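Local coordinates for SidF, inhibitor of growth family, member 3 (Legionella pneumophila subsp. pneumophila, PDB 4FYE), which is a phosphoinositide phosphatase that removes phosphate from inositol lipids, probably the 3-phosphate of phosphatidylinositol 3,4,5-trisphosphate, at residues Tyr32-Glu37 with Ile72-Asn77; Lys49-Val54 with Arg182-His187; Thr66-Val71 with Asp128-Lys133; Ser648-Gly653 with Ala705-Ala710. The protein carries 1 engineered substitution. All coordinates share one frame; numbering follows the deposited sequence.

In the fold
Contacts 2 and 4 lie in the buried interior and contacts 1 and 3 nearer the periphery, although contact 3 is itself largely buried. Strands 50-55 and 184-189 pair through backbone bonds in contact 2, and Leu-185 packs on helix 701-712, which backs the phosphate-binding loop of contact 4. Contact 1 touches both of these contacts, since Tyr-32 bonds Asp-183 and also touches Thr-709. Contacts 1 and 3 meet along the loop into helix 71-92, where Tyr-34 bonds Asp-70 and Glu-37 bonds Gly-67. Chemistry follows position: valines and main-chain bonds in the sheet, mostly side chains bonding loop backbone in contacts 1 and 3, and in contact 4 an anion held by one loop with histidines packed behind it.

Contact 1: Tyr32-Glu37 with Ile72-Asn77; sequences YGYPGE and IQEANN
With CG anti to the carbonyl carbon (chi1 -58°) and a second bend at chi2 (-63°), Gln-73 folds its chain back so that OE1 reaches the loop while CB stays over the Tyr-34 ring. OE1 accepts from Tyr-34 N at 2.9 Å, the donor lying above the carbonyl plane, and the same oxygen is 3.3 Å from Pro-35 CD. Gln-73 CB sits 3.9 Å from the centroid of the Tyr-34 ring, nearly on its normal, a CH-pi contact that covers one face. Glu-74 OE2 lies in plane at the edge of that ring and accepts from the phenol OH at 2.7 Å. The carboxylate oxygen is met from above its own plane and also bonds Ser-715, while the hydroxyl is bonded to Asp-70 N. One turn along from Gln-73, Asn-77 ND2 gives a weak bond of 2.9 Å to Tyr-32 O. Gln-73 and Asn-77 thus bond the backbone of an irregular loop, and Glu-74 its tyrosine; Gly-33 of this loop has positive phi and passes close to the helix. Helix 733-741 packs against Glu-74, helix 98-119 against Ala-75 and Asn-76, and Tyr-32 packs against Val-52 of strand 50-55.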
loop_
_atom_site.group_PDB
_atom_site.type_symbol
_atom_site.label_atom_id
_atom_site.label_comp_id
_atom_site.label_asym_id
_atom_site.label_seq_id
_atom_site.Cartn_x
_atom_site.Cartn_y
_atom_site.Cartn_z
ATOM N N TYR A 32 20.645 -7.386 4.910
ATOM C CA TYR A 32 19.406 -8.159 5.061
ATOM C C TYR A 32 19.501 -9.465 5.875
ATOM O O TYR A 32 18.460 -9.940 6.352
ATOM C CB TYR A 32 18.953 -8.509 3.683
ATOM C CG TYR A 32 18.476 -7.343 2.932
ATOM C CD1 TYR A 32 17.131 -6.895 3.081
ATOM C CD2 TYR A 32 19.316 -6.679 2.040
ATOM C CE1 TYR A 32 16.647 -5.811 2.347
ATOM C CE2 TYR A 32 18.838 -5.587 1.305
ATOM C CZ TYR A 32 17.525 -5.169 1.458
ATOM O OH TYR A 32 17.060 -4.137 0.681
ATOM N N GLY A 33 20.723 -10.017 6.015
ATOM C CA GLY A 33 21.023 -11.250 6.733
ATOM C C GLY A 33 20.417 -12.465 6.033
ATOM O O GLY A 33 20.029 -12.388 4.864
ATOM N N TYR A 34 20.283 -13.579 6.759
ATOM C CA TYR A 34 19.867 -14.824 6.156
ATOM C C TYR A 34 20.659 -15.104 4.847
ATOM O O TYR A 34 20.078 -15.236 3.756
ATOM C CB TYR A 34 18.341 -14.837 5.939
ATOM C CG TYR A 34 17.518 -14.462 7.182
ATOM C CD1 TYR A 34 17.036 -15.472 8.079
ATOM C CD2 TYR A 34 17.255 -13.120 7.506
ATOM C CE1 TYR A 34 16.315 -15.148 9.224
ATOM C CE2 TYR A 34 16.552 -12.790 8.671
ATOM C CZ TYR A 34 16.059 -13.805 9.506
ATOM O OH TYR A 34 15.329 -13.466 10.654
ATOM N N PRO A 35 21.987 -15.215 4.953
ATOM C CA PRO A 35 22.751 -15.523 3.727
ATOM C C PRO A 35 22.258 -16.806 2.968
ATOM O O PRO A 35 21.916 -17.803 3.573
ATOM C CB PRO A 35 24.191 -15.669 4.226
ATOM C CG PRO A 35 24.074 -16.068 5.691
ATOM C CD PRO A 35 22.797 -15.373 6.179
ATOM N N GLY A 36 22.167 -16.748 1.646
ATOM C CA GLY A 36 21.661 -17.883 0.891
ATOM C C GLY A 36 20.153 -17.998 0.919
ATOM O O GLY A 36 19.612 -18.731 0.132
ATOM N N GLU A 37 19.447 -17.285 1.793
ATOM C CA GLU A 37 17.988 -17.196 1.614
ATOM C C GLU A 37 17.663 -15.821 1.007
ATOM O O GLU A 37 17.019 -15.773 -0.041
ATOM C CB GLU A 37 17.174 -17.504 2.875
ATOM C CG GLU A 37 15.768 -16.856 2.882
ATOM C CD GLU A 37 14.942 -16.974 4.231
ATOM O OE1 GLU A 37 15.427 -17.484 5.293
ATOM O OE2 GLU A 37 13.744 -16.559 4.248
ATOM N N ILE A 72 19.783 -14.174 16.020
ATOM C CA ILE A 72 21.147 -13.880 15.535
ATOM C C ILE A 72 21.229 -13.035 14.258
ATOM O O ILE A 72 21.932 -12.019 14.237
ATOM C CB ILE A 72 21.982 -15.137 15.393
ATOM C CG1 ILE A 72 22.012 -15.804 16.768
ATOM C CG2 ILE A 72 23.435 -14.763 14.985
ATOM C CD1 ILE A 72 22.704 -17.167 16.719
ATOM N N GLN A 73 20.500 -13.449 13.227
ATOM C CA GLN A 73 20.465 -12.716 11.978
ATOM C C GLN A 73 19.929 -11.313 12.170
ATOM O O GLN A 73 20.509 -10.393 11.634
ATOM C CB GLN A 73 19.688 -13.444 10.883
ATOM C CG GLN A 73 20.242 -14.813 10.569
ATOM C CD GLN A 73 21.644 -14.721 10.039
ATOM O OE1 GLN A 73 21.898 -13.975 9.076
ATOM N NE2 GLN A 73 22.579 -15.437 10.679
ATOM N N GLU A 74 18.871 -11.145 12.951
ATOM C CA GLU A 74 18.274 -9.827 13.125
ATOM C C GLU A 74 19.230 -8.940 13.917
ATOM O O GLU A 74 19.343 -7.756 13.658
ATOM C CB GLU A 74 16.927 -9.919 13.873
ATOM C CG GLU A 74 15.870 -10.755 13.132
ATOM C CD GLU A 74 15.413 -10.129 11.798
ATOM O OE1 GLU A 74 15.618 -8.920 11.537
ATOM O OE2 GLU A 74 14.852 -10.865 10.980
ATOM N N ALA A 75 19.863 -9.519 14.919
ATOM C CA ALA A 75 20.932 -8.839 15.635
ATOM C C ALA A 75 22.042 -8.365 14.704
ATOM O O ALA A 75 22.456 -7.215 14.804
ATOM C CB ALA A 75 21.493 -9.728 16.698
ATOM N N ASN A 76 22.505 -9.228 13.789
ATOM C CA ASN A 76 23.486 -8.795 12.784
ATOM C C ASN A 76 22.976 -7.675 11.909
ATOM O O ASN A 76 23.711 -6.733 11.692
ATOM C CB ASN A 76 23.930 -9.916 11.885
ATOM C CG ASN A 76 24.807 -10.940 12.587
ATOM O OD1 ASN A 76 25.162 -10.807 13.736
ATOM N ND2 ASN A 76 25.086 -12.003 11.896
ATOM N N ASN A 77 21.733 -7.760 11.422
ATOM C CA ASN A 77 21.122 -6.687 10.633
ATOM C C ASN A 77 21.076 -5.361 11.390
ATOM O O ASN A 77 21.492 -4.320 10.913
ATOM C CB ASN A 77 19.698 -7.063 10.227
ATOM C CG ASN A 77 19.688 -8.177 9.228
ATOM O OD1 ASN A 77 20.712 -8.456 8.610
ATOM N ND2 ASN A 77 18.544 -8.841 9.074
#

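Contact 2: Lys49-Val54 with Arg182-His187; sequences KQVVVV and RDTLIH
Strands 50-54 and 184-187 run parallel, their axes 12° apart and 4.8 Å at closest approach, with Val-51 to Val-54 paired in order with Thr-184 to His-187. Four bonds alternate along the seam: Thr-184 N to Gln-50 O, Val-52 N to Thr-184 O at 2.9 Å, Ile-186 N to Val-52 O at 2.8 Å, and Val-54 N to Ile-186 O. The middle two run nearly along their C=O axes. A long, mostly helical crossover joins these neighbours in the mixed sheet. On one face Ile-186 CD1 reaches Val-51 CG1 at 3.9 Å, and its CB lies 4.0 Å from Val-53 CG2; Leu-16 of helix 9-16 packs there. On the other, Val-52 CG2 and Leu-185 CD2 lie side by side, 4.0 Å apart, beneath helix 701-712. Asp-183 lays OD1 3.4 Å from Gln-50 CB and bonds Tyr-32 OH through OD2. His-187 has CG anti to the backbone N (chi1 -176°), which brings CD2 edge-on to Val-54 O at 3.1 Å, while NE2 bonds Ser-56. Branched aliphatic chains therefore fill both faces in the middle of the pair, and the buried polar groups at its ends find hydrogen-bond partners outside it.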
loop_
_atom_site.group_PDB
_atom_site.type_symbol
_atom_site.label_atom_id
_atom_site.label_comp_id
_atom_site.label_asym_id
_atom_site.label_seq_id
_atom_site.Cartn_x
_atom_site.Cartn_y
_atom_site.Cartn_z
ATOM N N LYS A 49 20.520 0.031 -9.358
ATOM C CA LYS A 49 19.512 -0.538 -8.453
ATOM C C LYS A 49 19.711 -2.053 -8.159
ATOM O O LYS A 49 20.331 -2.802 -8.950
ATOM C CB LYS A 49 18.073 -0.224 -8.896
ATOM C CG LYS A 49 17.733 1.240 -9.237
ATOM C CD LYS A 49 18.092 2.273 -8.172
ATOM C CE LYS A 49 17.417 3.622 -8.443
ATOM N NZ LYS A 49 17.557 4.601 -7.319
ATOM N N GLN A 50 19.213 -2.476 -6.998
ATOM C CA GLN A 50 19.350 -3.859 -6.590
ATOM C C GLN A 50 18.026 -4.526 -6.350
ATOM O O GLN A 50 17.013 -3.854 -6.143
ATOM C CB GLN A 50 20.239 -3.959 -5.351
ATOM C CG GLN A 50 21.718 -3.936 -5.747
ATOM C CD GLN A 50 22.650 -3.701 -4.568
ATOM O OE1 GLN A 50 22.313 -3.991 -3.414
ATOM N NE2 GLN A 50 23.844 -3.181 -4.857
ATOM N N VAL A 51 18.079 -5.853 -6.280
ATOM C CA VAL A 51 16.917 -6.658 -6.121
ATOM C C VAL A 51 17.176 -7.716 -5.083
ATOM O O VAL A 51 18.195 -8.395 -5.157
ATOM C CB VAL A 51 16.672 -7.358 -7.433
ATOM C CG1 VAL A 51 15.412 -8.169 -7.368
ATOM C CG2 VAL A 51 16.591 -6.311 -8.511
ATOM N N VAL A 52 16.265 -7.892 -4.128
ATOM C CA VAL A 52 16.448 -8.972 -3.196
ATOM C C VAL A 52 15.392 -10.050 -3.459
ATOM O O VAL A 52 14.182 -9.737 -3.519
ATOM C CB VAL A 52 16.230 -8.497 -1.774
ATOM C CG1 VAL A 52 16.555 -9.646 -0.830
ATOM C CG2 VAL A 52 17.037 -7.234 -1.451
ATOM N N VAL A 53 15.802 -11.311 -3.555
ATOM C CA VAL A 53 14.894 -12.391 -3.974
ATOM C C VAL A 53 14.926 -13.531 -2.922
ATOM O O VAL A 53 15.984 -13.916 -2.452
ATOM C CB VAL A 53 15.273 -12.939 -5.380
ATOM C CG1 VAL A 53 14.350 -14.073 -5.832
ATOM C CG2 VAL A 53 15.227 -11.848 -6.460
ATOM N N VAL A 54 13.768 -14.045 -2.553
ATOM C CA VAL A 54 13.672 -15.170 -1.683
ATOM C C VAL A 54 12.816 -16.241 -2.364
ATOM O O VAL A 54 11.694 -15.949 -2.786
ATOM C CB VAL A 54 12.954 -14.791 -0.349
ATOM C CG1 VAL A 54 12.559 -16.046 0.411
ATOM C CG2 VAL A 54 13.828 -13.974 0.589
ATOM N N ARG A 182 16.235 2.398 -2.736
ATOM C CA ARG A 182 15.403 1.265 -2.325
ATOM C C ARG A 182 15.471 0.108 -3.338
ATOM O O ARG A 182 15.377 0.287 -4.557
ATOM C CB ARG A 182 13.950 1.680 -2.070
ATOM C CG ARG A 182 13.738 2.906 -1.186
ATOM C CD ARG A 182 13.296 4.109 -2.010
ATOM N NE ARG A 182 11.831 4.237 -2.190
ATOM C CZ ARG A 182 10.867 3.475 -1.638
ATOM N NH1 ARG A 182 11.146 2.454 -0.827
ATOM N NH2 ARG A 182 9.602 3.729 -1.925
ATOM N N ASP A 183 15.628 -1.083 -2.797
ATOM C CA ASP A 183 15.738 -2.274 -3.558
ATOM C C ASP A 183 14.336 -2.791 -3.974
ATOM O O ASP A 183 13.322 -2.605 -3.282
ATOM C CB ASP A 183 16.439 -3.313 -2.679
ATOM C CG ASP A 183 17.875 -2.972 -2.368
ATOM O OD1 ASP A 183 18.511 -2.157 -3.091
ATOM O OD2 ASP A 183 18.400 -3.549 -1.372
ATOM N N THR A 184 14.278 -3.480 -5.079
ATOM C CA THR A 184 13.068 -4.190 -5.402
ATOM C C THR A 184 13.012 -5.482 -4.577
ATOM O O THR A 184 14.026 -6.141 -4.406
ATOM C CB THR A 184 13.066 -4.529 -6.898
ATOM O OG1 THR A 184 12.798 -3.334 -7.635
ATOM C CG2 THR A 184 11.962 -5.423 -7.164
ATOM N N LEU A 185 11.844 -5.852 -4.084
ATOM C CA LEU A 185 11.804 -7.030 -3.290
ATOM C C LEU A 185 10.881 -8.080 -3.872
ATOM O O LEU A 185 9.706 -7.786 -4.209
ATOM C CB LEU A 185 11.326 -6.681 -1.898
ATOM C CG LEU A 185 11.907 -5.407 -1.326
ATOM C CD1 LEU A 185 10.999 -5.118 -0.136
ATOM C CD2 LEU A 185 13.377 -5.611 -0.888
ATOM N N ILE A 186 11.402 -9.319 -3.944
ATOM C CA ILE A 186 10.707 -10.426 -4.587
ATOM C C ILE A 186 10.619 -11.685 -3.727
ATOM O O ILE A 186 11.609 -12.153 -3.157
ATOM C CB ILE A 186 11.373 -10.789 -5.926
ATOM C CG1 ILE A 186 11.464 -9.564 -6.809
ATOM C CG2 ILE A 186 10.508 -11.790 -6.717
ATOM C CD1 ILE A 186 11.971 -9.896 -8.204
ATOM N N HIS A 187 9.427 -12.242 -3.630
ATOM C CA HIS A 187 9.264 -13.587 -3.096
ATOM C C HIS A 187 8.659 -14.509 -4.099
ATOM O O HIS A 187 7.499 -14.270 -4.533
ATOM C CB HIS A 187 8.367 -13.545 -1.908
ATOM C CG HIS A 187 8.206 -14.869 -1.212
ATOM N ND1 HIS A 187 7.189 -15.115 -0.405
ATOM C CD2 HIS A 187 8.923 -16.045 -1.304
ATOM C CE1 HIS A 187 7.278 -16.340 0.094
ATOM N NE2 HIS A 187 8.326 -16.931 -0.498
#

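Contact 3: Thr66-Val71 with Asp128-Lys133; sequences TGQPDV and DLFSSK
Two irregular loops meet here: the one leading into helix 71-92, where Asp-70 is the N-cap residue, and the Asx turn opened by Asp-128 ahead of helix 136-163. Gln-68 makes the hydrogen bond between the two segments, and beside it Pro-69 and Val-71 pair through their backbones with Ala-127 and Ala-125. From CB the chain of Gln-68 runs through CG and bends at chi2 (72°), which swings the amide across to the facing loop. CD lies 4.1 Å from Asp-128 CA, which sets OE1 against the turn. The tip then divides. OE1 accepts from Leu-129 N at 2.8 Å, in a bond that is nearly straight at the hydrogen (173°) and runs almost along the C=O axis, and it also lies 3.3 Å from Asp-128 CA. NE2 points the other way and approaches Phe-130 CE2 at 4.0 Å, with the amide and ring planes nearly perpendicular (84°).

The Asx turn presents Leu-129 N to this oxygen. Asp-128 OD1 accepts from Phe-130 N at 3.0 Å, the donor standing well above the carboxylate plane, while OD2 of the same group forms a salt bridge with Arg-63; both ends of the carboxylate are therefore occupied, which holds the turn in shape. Apolar packing runs beside the amide bond. Pro-69 crosses Leu-129 obliquely, and both touch Phe-733 of helix 733-741, so the closing of the two loops is covered from that helix. Leu-129 CB in turn sits over the centre of the Phe-130 ring, 3.9 Å above its plane. Closest between the two apolar side chains are Pro-69 CD and Leu-129 CG, 3.8 Å apart, while Leu-129 CD1 lies 3.7 Å from Gly-67 O.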
loop_
_atom_site.group_PDB
_atom_site.type_symbol
_atom_site.label_atom_id
_atom_site.label_comp_id
_atom_site.label_asym_id
_atom_site.label_seq_id
_atom_site.Cartn_x
_atom_site.Cartn_y
_atom_site.Cartn_z
ATOM N N THR A 66 12.105 -20.999 5.249
ATOM C CA THR A 66 12.410 -19.638 4.907
ATOM C C THR A 66 11.364 -18.745 5.557
ATOM O O THR A 66 10.250 -19.202 5.956
ATOM C CB THR A 66 12.353 -19.452 3.383
ATOM O OG1 THR A 66 11.128 -19.990 2.870
ATOM C CG2 THR A 66 13.512 -20.221 2.677
ATOM N N GLY A 67 11.664 -17.458 5.668
ATOM C CA GLY A 67 10.664 -16.539 6.219
ATOM C C GLY A 67 10.480 -16.775 7.732
ATOM O O GLY A 67 9.434 -16.469 8.318
ATOM N N GLN A 68 11.516 -17.283 8.382
ATOM C CA GLN A 68 11.403 -17.668 9.756
ATOM C C GLN A 68 12.288 -16.754 10.587
ATOM O O GLN A 68 13.426 -16.561 10.234
ATOM C CB GLN A 68 11.827 -19.129 9.812
ATOM C CG GLN A 68 11.039 -19.928 10.807
ATOM C CD GLN A 68 9.596 -20.223 10.407
ATOM O OE1 GLN A 68 8.703 -19.995 11.157
ATOM N NE2 GLN A 68 9.406 -20.807 9.292
ATOM N N PRO A 69 11.791 -16.139 11.694
ATOM C CA PRO A 69 12.754 -15.190 12.393
ATOM C C PRO A 69 13.886 -15.899 13.027
ATOM O O PRO A 69 13.713 -16.971 13.629
ATOM C CB PRO A 69 11.958 -14.598 13.520
ATOM C CG PRO A 69 10.544 -14.935 13.203
ATOM C CD PRO A 69 10.483 -16.146 12.338
ATOM N N ASP A 70 15.048 -15.286 12.943
ATOM C CA ASP A 70 16.210 -15.827 13.595
ATOM C C ASP A 70 16.906 -14.690 14.360
ATOM O O ASP A 70 17.376 -13.745 13.710
ATOM C CB ASP A 70 17.123 -16.395 12.513
ATOM C CG ASP A 70 18.438 -16.973 13.104
ATOM O OD1 ASP A 70 18.936 -16.439 14.132
ATOM O OD2 ASP A 70 18.983 -17.947 12.544
ATOM N N VAL A 71 16.996 -14.742 15.693
ATOM C CA VAL A 71 17.484 -13.527 16.415
ATOM C C VAL A 71 18.960 -13.171 16.212
ATOM O O VAL A 71 19.345 -12.003 16.169
ATOM C CB VAL A 71 17.128 -13.443 17.911
ATOM C CG1 VAL A 71 15.636 -13.363 18.085
ATOM C CG2 VAL A 71 17.669 -14.603 18.688
ATOM N N ASP A 128 9.379 -20.424 15.245
ATOM C CA ASP A 128 8.467 -21.021 14.298
ATOM C C ASP A 128 7.167 -20.215 14.356
ATOM O O ASP A 128 6.475 -20.162 15.404
ATOM C CB ASP A 128 8.216 -22.470 14.615
ATOM C CG ASP A 128 7.153 -23.111 13.651
ATOM O OD1 ASP A 128 6.828 -22.529 12.560
ATOM O OD2 ASP A 128 6.638 -24.214 13.989
ATOM N N LEU A 129 6.872 -19.549 13.256
ATOM C CA LEU A 129 5.717 -18.662 13.104
ATOM C C LEU A 129 4.409 -19.435 12.999
ATOM O O LEU A 129 3.340 -18.829 13.189
ATOM C CB LEU A 129 5.797 -17.885 11.806
ATOM C CG LEU A 129 6.720 -16.652 11.727
ATOM C CD1 LEU A 129 6.439 -15.905 10.445
ATOM C CD2 LEU A 129 6.620 -15.702 12.899
ATOM N N PHE A 130 4.458 -20.751 12.768
ATOM C CA PHE A 130 3.212 -21.400 12.364
ATOM C C PHE A 130 2.824 -22.390 13.384
ATOM O O PHE A 130 2.151 -23.315 13.127
ATOM C CB PHE A 130 3.376 -22.072 11.030
ATOM C CG PHE A 130 3.836 -21.113 9.991
ATOM C CD1 PHE A 130 3.054 -19.950 9.706
ATOM C CD2 PHE A 130 5.066 -21.293 9.339
ATOM C CE1 PHE A 130 3.492 -19.022 8.782
ATOM C CE2 PHE A 130 5.500 -20.352 8.414
ATOM C CZ PHE A 130 4.696 -19.219 8.131
ATOM N N SER A 131 3.223 -22.088 14.575
ATOM C CA SER A 131 3.028 -22.891 15.713
ATOM C C SER A 131 2.682 -21.930 16.844
ATOM O O SER A 131 2.934 -20.692 16.759
ATOM C CB SER A 131 4.468 -23.362 16.041
ATOM O OG SER A 131 4.300 -24.483 16.742
ATOM N N SER A 132 2.320 -22.463 17.983
ATOM C CA SER A 132 2.011 -21.592 19.110
ATOM C C SER A 132 3.184 -20.809 19.727
ATOM O O SER A 132 4.267 -21.359 19.940
ATOM C CB SER A 132 1.274 -22.388 20.174
ATOM O OG SER A 132 1.456 -21.722 21.383
ATOM N N LYS A 133 2.974 -19.554 20.122
ATOM C CA LYS A 133 4.096 -18.748 20.604
ATOM C C LYS A 133 4.416 -19.303 21.948
ATOM O O LYS A 133 5.451 -18.947 22.605
ATOM C CB LYS A 133 3.700 -17.314 20.860
ATOM C CG LYS A 133 3.032 -16.516 19.765
ATOM C CD LYS A 133 2.805 -15.136 20.355
ATOM C CE LYS A 133 1.587 -15.165 21.261
ATOM N NZ LYS A 133 0.456 -14.443 20.616
#

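Contact 4: Ser648-Gly653 with Ala705-Ala710; sequences SNNDRG and ALHHTA. With PO4 (phosphate ion), chain B.
Hydrogen bonds to the bound phosphate dominate the loop. Backbone N-H groups point inward: Asp-651 N reaches O4 at 3.0 Å and Arg-652 N reaches O1 at 2.9 Å, with Asn-649 N giving a weak bond to O4. Arg-652, bent at chi3, curls round beside the ion, so that the edge of the guanidinium faces it; NE meets O1 at 2.7 Å and NH2 meets O2 at 2.9 Å, the latter oxygen in the guanidinium plane. Asp-651 OD2 stands 2.4 Å from O3. Ser-646 OG and Lys-647 N also bond the phosphate. Ser-646 to Arg-652 has the spacing of a CX5R phosphatase P-loop, with Ser-646 in the cysteine's place, presumably the engineered substitution, and Arg-652 as its arginine. Helix 652-668 starts at this point, and its N-terminal end would add positive potential. Behind the loop, contacts with helix 701-712 are packing. His-708 crosses Asn-650 at about a right angle, its CD2 3.8 Å from Asn-650 CB. His-707 NE2 comes to 3.6 Å from Asn-650 OD1, which is hydrogen-bonded to Asn-711. Second-shell bonds position two of these groups: Asp-651 OD1 accepts from Lys-718 N, and His-708 ND1 is bonded to Val-714 O.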
loop_
_atom_site.group_PDB
_atom_site.type_symbol
_atom_site.label_atom_id
_atom_site.label_comp_id
_atom_site.label_asym_id
_atom_site.label_seq_id
_atom_site.Cartn_x
_atom_site.Cartn_y
_atom_site.Cartn_z
ATOM N N SER A 648 2.986 4.419 9.399
ATOM C CA SER A 648 4.203 4.134 8.618
ATOM C C SER A 648 4.045 3.047 7.504
ATOM O O SER A 648 4.951 2.840 6.705
ATOM C CB SER A 648 5.306 3.692 9.591
ATOM O OG SER A 648 4.947 2.432 10.181
ATOM N N ASN A 649 2.951 2.305 7.583
ATOM C CA ASN A 649 2.630 1.251 6.637
ATOM C C ASN A 649 3.409 -0.027 6.883
ATOM O O ASN A 649 3.293 -0.981 6.138
ATOM C CB ASN A 649 2.831 1.707 5.201
ATOM C CG ASN A 649 2.034 0.875 4.230
ATOM O OD1 ASN A 649 0.844 0.660 4.422
ATOM N ND2 ASN A 649 2.690 0.381 3.194
ATOM N N ASN A 650 4.213 -0.030 7.928
ATOM C CA ASN A 650 4.928 -1.224 8.339
ATOM C C ASN A 650 4.032 -2.344 8.846
ATOM O O ASN A 650 4.320 -3.513 8.638
ATOM C CB ASN A 650 6.006 -0.886 9.363
ATOM C CG ASN A 650 7.197 -0.205 8.738
ATOM O OD1 ASN A 650 7.567 -0.503 7.610
ATOM N ND2 ASN A 650 7.797 0.719 9.464
ATOM N N ASP A 651 2.978 -1.988 9.565
ATOM C CA ASP A 651 2.225 -2.988 10.296
ATOM C C ASP A 651 0.806 -3.283 9.823
ATOM O O ASP A 651 0.574 -4.289 9.182
ATOM C CB ASP A 651 2.246 -2.638 11.779
ATOM C CG ASP A 651 3.594 -2.113 12.223
ATOM O OD1 ASP A 651 4.568 -2.885 12.215
ATOM O OD2 ASP A 651 3.688 -0.925 12.572
ATOM N N ARG A 652 -0.142 -2.414 10.142
ATOM C CA ARG A 652 -1.540 -2.673 9.814
ATOM C C ARG A 652 -1.797 -2.761 8.318
ATOM O O ARG A 652 -2.537 -3.611 7.859
ATOM C CB ARG A 652 -2.442 -1.609 10.432
ATOM C CG ARG A 652 -2.953 -1.958 11.812
ATOM C CD ARG A 652 -3.524 -0.743 12.509
ATOM N NE ARG A 652 -2.662 0.419 12.372
ATOM C CZ ARG A 652 -2.915 1.597 12.920
ATOM N NH1 ARG A 652 -4.004 1.771 13.637
ATOM N NH2 ARG A 652 -2.077 2.600 12.750
ATOM N N GLY A 653 -1.169 -1.870 7.570
ATOM C CA GLY A 653 -1.319 -1.800 6.093
ATOM C C GLY A 653 -0.757 -3.005 5.388
ATOM O O GLY A 653 -1.350 -3.515 4.418
ATOM N N ALA A 705 8.386 -9.305 5.934
ATOM C CA ALA A 705 9.558 -9.155 6.766
ATOM C C ALA A 705 10.685 -8.500 5.970
ATOM O O ALA A 705 11.490 -7.715 6.524
ATOM C CB ALA A 705 9.983 -10.471 7.381
ATOM N N LEU A 706 10.698 -8.763 4.666
ATOM C CA LEU A 706 11.678 -8.124 3.757
ATOM C C LEU A 706 11.466 -6.631 3.637
ATOM O O LEU A 706 12.400 -5.872 3.758
ATOM C CB LEU A 706 11.498 -8.689 2.351
ATOM C CG LEU A 706 12.432 -9.797 1.954
ATOM C CD1 LEU A 706 12.498 -9.843 0.430
ATOM C CD2 LEU A 706 13.832 -9.430 2.484
ATOM N N HIS A 707 10.203 -6.248 3.370
ATOM C CA HIS A 707 9.766 -4.863 3.287
ATOM C C HIS A 707 10.123 -4.173 4.573
ATOM O O HIS A 707 10.735 -3.126 4.506
ATOM C CB HIS A 707 8.282 -4.791 2.916
ATOM C CG HIS A 707 7.587 -3.525 3.334
ATOM N ND1 HIS A 707 7.381 -2.499 2.479
ATOM C CD2 HIS A 707 7.048 -3.133 4.561
ATOM C CE1 HIS A 707 6.768 -1.485 3.132
ATOM N NE2 HIS A 707 6.570 -1.866 4.408
ATOM N N HIS A 708 9.810 -4.769 5.743
ATOM C CA HIS A 708 10.160 -4.163 7.040
ATOM C C HIS A 708 11.653 -3.933 7.228
ATOM O O HIS A 708 12.095 -2.933 7.830
ATOM C CB HIS A 708 9.583 -5.012 8.195
ATOM C CG HIS A 708 9.459 -4.265 9.525
ATOM N ND1 HIS A 708 10.527 -4.077 10.388
ATOM C CD2 HIS A 708 8.359 -3.703 10.143
ATOM C CE1 HIS A 708 10.111 -3.399 11.478
ATOM N NE2 HIS A 708 8.779 -3.200 11.353
ATOM N N THR A 709 12.460 -4.859 6.727
ATOM C CA THR A 709 13.907 -4.738 6.843
ATOM C C THR A 709 14.414 -3.537 6.036
ATOM O O THR A 709 15.138 -2.688 6.565
ATOM C CB THR A 709 14.596 -6.055 6.444
ATOM O OG1 THR A 709 14.066 -7.079 7.297
ATOM C CG2 THR A 709 16.112 -5.975 6.666
ATOM N N ALA A 710 14.033 -3.480 4.779
ATOM C CA ALA A 710 14.281 -2.303 3.915
ATOM C C ALA A 710 13.791 -0.975 4.514
ATOM O O ALA A 710 14.416 0.058 4.334
ATOM C CB ALA A 710 13.621 -2.505 2.553
HETATM P P PO4 B . 1.075 0.971 11.527
HETATM O O1 PO4 B . -0.045 -0.037 11.809
HETATM O O2 PO4 B . 0.526 2.393 11.524
HETATM O O3 PO4 B . 2.220 0.980 12.551
HETATM O O4 PO4 B . 1.693 0.671 10.148
#